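Local coordinates for tungstate ABC transporter, periplasmic tungstate-binding protein (Geobacter sulfurreducens, PDB 3LR1) that probably binds tungstate in the periplasm and delivers it to an ABC transporter for uptake into the cell, at residues Glu106-Lys109 against Leu110-Thr113; Gly19-Lys22 against Val23-Pro27. One frame throughout, in Å; residues are numbered along the deposited sequence.

Interaction 1 of 2, residues Glu106-Lys109 against Leu110-Thr113; sequences EALK and LLAT
The carbonyl plane of Lys-109 is met from opposite faces by two donors of Thr-113, the backbone N and the hydroxyl OG1, in a local i to i+4 contact along the amphipathic alpha-helix 104-114. The backbone hydrogen bond from Thr-113 N to Lys-109 O spans 2.9 Å with its donor tilted 26° from the plane; the hydroxyl bond, Thr-113 OG1 to Lys-109 O, is a little shorter at 2.8 Å and leans out by 34°. OG1 can turn back to the preceding turn because it stands beside its own backbone N, opposite the carbonyl carbon (chi1 -58°). Three further backbone bonds continue the ladder, from Leu-110 N to Glu-106 O, from Leu-111 N to Ala-107 O and from Ala-112 N to Leu-108 O.

On the buried face, Leu-108 CD2 lies 4.2 Å from Leu-111 CD1. Both leucines also touch Phe-118 of strand 118-120, and Leu-108 reaches Leu-134 and Trp-135 of helix 126-137 as well as Ile-88 of strand 78-90, so this side of the helix packs on two strands and a helix. Glu-106 sends OE1 back to the backbone N of Lys-102. On the exposed face the lysine chain bends at its second side-chain torsion and passes obliquely over the threonine hydroxyl, with Lys-109 CD 3.5 Å from Thr-113 OG1.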
loop_
_atom_site.group_PDB
_atom_site.type_symbol
_atom_site.label_atom_id
_atom_site.label_comp_id
_atom_site.label_asym_id
_atom_site.label_seq_id
_atom_site.Cartn_x
_atom_site.Cartn_y
_atom_site.Cartn_z
ATOM N N GLU A 106 -2.097 1.610 21.665
ATOM C CA GLU A 106 -2.989 1.129 22.699
ATOM C C GLU A 106 -3.946 0.054 22.187
ATOM O O GLU A 106 -4.203 -0.917 22.881
ATOM C CB GLU A 106 -3.788 2.264 23.306
ATOM C CG GLU A 106 -4.579 1.881 24.493
ATOM C CD GLU A 106 -5.161 3.094 25.197
ATOM O OE1 GLU A 106 -5.935 3.807 24.577
ATOM O OE2 GLU A 106 -4.872 3.364 26.381
ATOM N N ALA A 107 -4.492 0.262 20.997
ATOM C CA ALA A 107 -5.443 -0.711 20.416
ATOM C C ALA A 107 -4.764 -2.057 20.264
ATOM O O ALA A 107 -5.337 -3.101 20.585
ATOM C CB ALA A 107 -6.021 -0.209 19.011
ATOM N N LEU A 108 -3.548 -2.060 19.737
ATOM C CA LEU A 108 -2.858 -3.329 19.500
ATOM C C LEU A 108 -2.562 -3.981 20.874
ATOM O O LEU A 108 -2.797 -5.183 21.086
ATOM C CB LEU A 108 -1.590 -3.107 18.671
ATOM C CG LEU A 108 -1.813 -2.578 17.239
ATOM C CD1 LEU A 108 -0.404 -2.413 16.503
ATOM C CD2 LEU A 108 -2.709 -3.495 16.449
ATOM N N LYS A 109 -2.105 -3.172 21.827
ATOM C CA LYS A 109 -1.777 -3.718 23.142
ATOM C C LYS A 109 -3.017 -4.334 23.829
ATOM O O LYS A 109 -2.897 -5.364 24.502
ATOM C CB LYS A 109 -1.112 -2.658 23.999
ATOM C CG LYS A 109 0.019 -3.185 24.926
ATOM C CD LYS A 109 -0.485 -3.833 26.187
ATOM C CE LYS A 109 0.634 -3.950 27.280
ATOM N NZ LYS A 109 0.091 -4.007 28.665
ATOM N N LEU A 110 -4.189 -3.705 23.675
ATOM C CA LEU A 110 -5.489 -4.305 24.080
ATOM C C LEU A 110 -5.683 -5.678 23.428
ATOM O O LEU A 110 -6.129 -6.620 24.106
ATOM C CB LEU A 110 -6.686 -3.408 23.720
ATOM C CG LEU A 110 -7.534 -2.550 24.669
ATOM C CD1 LEU A 110 -7.011 -2.439 26.094
ATOM C CD2 LEU A 110 -7.790 -1.143 24.107
ATOM N N LEU A 111 -5.365 -5.795 22.139
ATOM C CA LEU A 111 -5.451 -7.092 21.419
ATOM C C LEU A 111 -4.518 -8.143 22.003
ATOM O O LEU A 111 -4.952 -9.253 22.332
ATOM C CB LEU A 111 -5.167 -6.952 19.890
ATOM C CG LEU A 111 -6.230 -6.131 19.162
ATOM C CD1 LEU A 111 -5.938 -5.927 17.676
ATOM C CD2 LEU A 111 -7.579 -6.805 19.327
ATOM N N ALA A 112 -3.246 -7.798 22.147
ATOM C CA ALA A 112 -2.276 -8.728 22.693
ATOM C C ALA A 112 -2.658 -9.173 24.117
ATOM O O ALA A 112 -2.503 -10.340 24.447
ATOM C CB ALA A 112 -0.892 -8.123 22.690
ATOM N N THR A 113 -3.168 -8.254 24.929
ATOM C CA THR A 113 -3.534 -8.540 26.333
ATOM C C THR A 113 -4.778 -9.402 26.437
ATOM O O THR A 113 -4.842 -10.345 27.259
ATOM C CB THR A 113 -3.775 -7.226 27.126
ATOM O OG1 THR A 113 -2.591 -6.427 27.078
ATOM C CG2 THR A 113 -4.110 -7.512 28.615
#

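Interaction 2 of 2, residues Gly19-Lys22 against Val23-Pro27; sequences GLLK and VLLPP
Leu-21 and Leu-25, one turn apart, form an apolar ridge on the first turns of helix 20-32, a proline-kinked alpha-helix of the periplasmic binding protein fold. Leu-25 curls around the carbonyl of the turn before: its CG lies 3.4 Å from Leu-21 O, and its methyl CD1 settles 4.0 Å from Leu-21 CB. Leu-24 fits between two side chains of that turn, its CB against Leu-20 CD1 and its CD2 4.3 Å from Leu-21 CD2. Leu-21 and Leu-25 face Val-38 of strand 35-41, Leu-25 also meets Leu-220 of helix 214-224, and the neighbouring Leu-24 packs on Val-224 and Ile-233.

Gly-19, with positive phi (86°), separates this helix from helix 13-18. Leu-20 O then takes two bonds, from Leu-24 N in its carbonyl plane and from Val-23 N above it, and Leu-25 N bonds Leu-21 O. The next two links are missing because neither Pro-26 nor Pro-27 has an amide hydrogen, and the helix kinks here. The first pyrrolidine ring takes up the space where an N-H would point, its CG and CD filling the place beside the lysine carbonyl, with Pro-26 CD 3.2 Å from Lys-22 O.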
loop_
_atom_site.group_PDB
_atom_site.type_symbol
_atom_site.label_atom_id
_atom_site.label_comp_id
_atom_site.label_asym_id
_atom_site.label_seq_id
_atom_site.Cartn_x
_atom_site.Cartn_y
_atom_site.Cartn_z
ATOM N N GLY A 19 -8.389 1.146 -5.901
ATOM C CA GLY A 19 -9.159 1.819 -6.998
ATOM C C GLY A 19 -8.691 3.225 -7.402
ATOM O O GLY A 19 -9.217 3.848 -8.364
ATOM N N LEU A 20 -7.700 3.752 -6.701
ATOM C CA LEU A 20 -7.189 5.084 -7.011
ATOM C C LEU A 20 -6.741 5.205 -8.457
ATOM O O LEU A 20 -7.047 6.225 -9.126
ATOM C CB LEU A 20 -6.002 5.431 -6.120
ATOM C CG LEU A 20 -5.194 6.701 -6.390
ATOM C CD1 LEU A 20 -6.051 7.900 -6.303
ATOM C CD2 LEU A 20 -4.028 6.830 -5.417
ATOM N N LEU A 21 -5.986 4.218 -8.910
ATOM C CA LEU A 21 -5.383 4.288 -10.247
ATOM C C LEU A 21 -6.402 4.388 -11.372
ATOM O O LEU A 21 -6.144 5.045 -12.339
ATOM C CB LEU A 21 -4.410 3.120 -10.462
ATOM C CG LEU A 21 -3.202 3.151 -9.507
ATOM C CD1 LEU A 21 -2.306 1.906 -9.746
ATOM C CD2 LEU A 21 -2.425 4.451 -9.542
ATOM N N LYS A 22 -7.583 3.778 -11.224
ATOM C CA LYS A 22 -8.625 3.856 -12.187
ATOM C C LYS A 22 -9.139 5.292 -12.431
ATOM O O LYS A 22 -9.543 5.615 -13.509
ATOM C CB LYS A 22 -9.763 2.880 -11.800
ATOM C CG LYS A 22 -10.552 2.410 -12.993
ATOM C CD LYS A 22 -11.441 1.169 -12.618
ATOM C CE LYS A 22 -12.139 1.329 -11.232
ATOM N NZ LYS A 22 -12.844 2.655 -10.986
ATOM N N VAL A 23 -9.030 6.159 -11.448
ATOM C CA VAL A 23 -9.426 7.557 -11.511
ATOM C C VAL A 23 -8.207 8.485 -11.803
ATOM O O VAL A 23 -8.298 9.431 -12.568
ATOM C CB VAL A 23 -10.120 7.934 -10.184
ATOM C CG1 VAL A 23 -10.510 9.376 -10.177
ATOM C CG2 VAL A 23 -11.405 7.035 -9.962
ATOM N N LEU A 24 -7.044 8.162 -11.246
ATOM C CA LEU A 24 -5.857 8.987 -11.392
ATOM C C LEU A 24 -5.260 8.933 -12.802
ATOM O O LEU A 24 -4.769 9.964 -13.308
ATOM C CB LEU A 24 -4.791 8.542 -10.363
ATOM C CG LEU A 24 -3.510 9.357 -10.237
ATOM C CD1 LEU A 24 -3.749 10.830 -9.856
ATOM C CD2 LEU A 24 -2.633 8.700 -9.211
ATOM N N LEU A 25 -5.223 7.751 -13.425
ATOM C CA LEU A 25 -4.515 7.601 -14.681
ATOM C C LEU A 25 -5.193 8.146 -15.980
ATOM O O LEU A 25 -4.510 8.632 -16.848
ATOM C CB LEU A 25 -4.033 6.145 -14.878
ATOM C CG LEU A 25 -3.084 5.613 -13.798
ATOM C CD1 LEU A 25 -2.788 4.032 -13.997
ATOM C CD2 LEU A 25 -1.810 6.415 -13.800
ATOM N N PRO A 26 -6.515 8.033 -16.140
ATOM C CA PRO A 26 -7.081 8.471 -17.423
ATOM C C PRO A 26 -6.793 9.892 -17.923
ATOM O O PRO A 26 -6.519 10.070 -19.142
ATOM C CB PRO A 26 -8.556 8.174 -17.277
ATOM C CG PRO A 26 -8.587 6.939 -16.388
ATOM C CD PRO A 26 -7.493 7.259 -15.350
ATOM N N PRO A 27 -6.822 10.899 -17.046
ATOM C CA PRO A 27 -6.428 12.214 -17.560
ATOM C C PRO A 27 -5.017 12.280 -18.085
ATOM O O PRO A 27 -4.786 12.950 -19.065
ATOM C CB PRO A 27 -6.566 13.107 -16.360
ATOM C CG PRO A 27 -7.524 12.317 -15.422
ATOM C CD PRO A 27 -7.129 10.939 -15.594
#

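Overall arrangement
Interaction 2 precedes interaction 1 in the sequence. Their centres are about 37 Å apart, on opposite sides of the centre of the chain, with nearest atoms about 24 Å apart. Helix 20-32 follows strand 6-12 and helix 13-18 and leads into strand 35-41, which pairs parallel with 6-12; helix 104-114 instead precedes strand 118-120, itself parallel to 147-149 and 167-171. Each helix thus covers a different part of the elongated molecule, consistent with the two-lobed binding-protein fold. A bound tungsten ion lies about 12 Å from the side chain of Leu-25, too far for direct contact, so interaction 2 belongs to the protein framework and not to that ion's immediate shell.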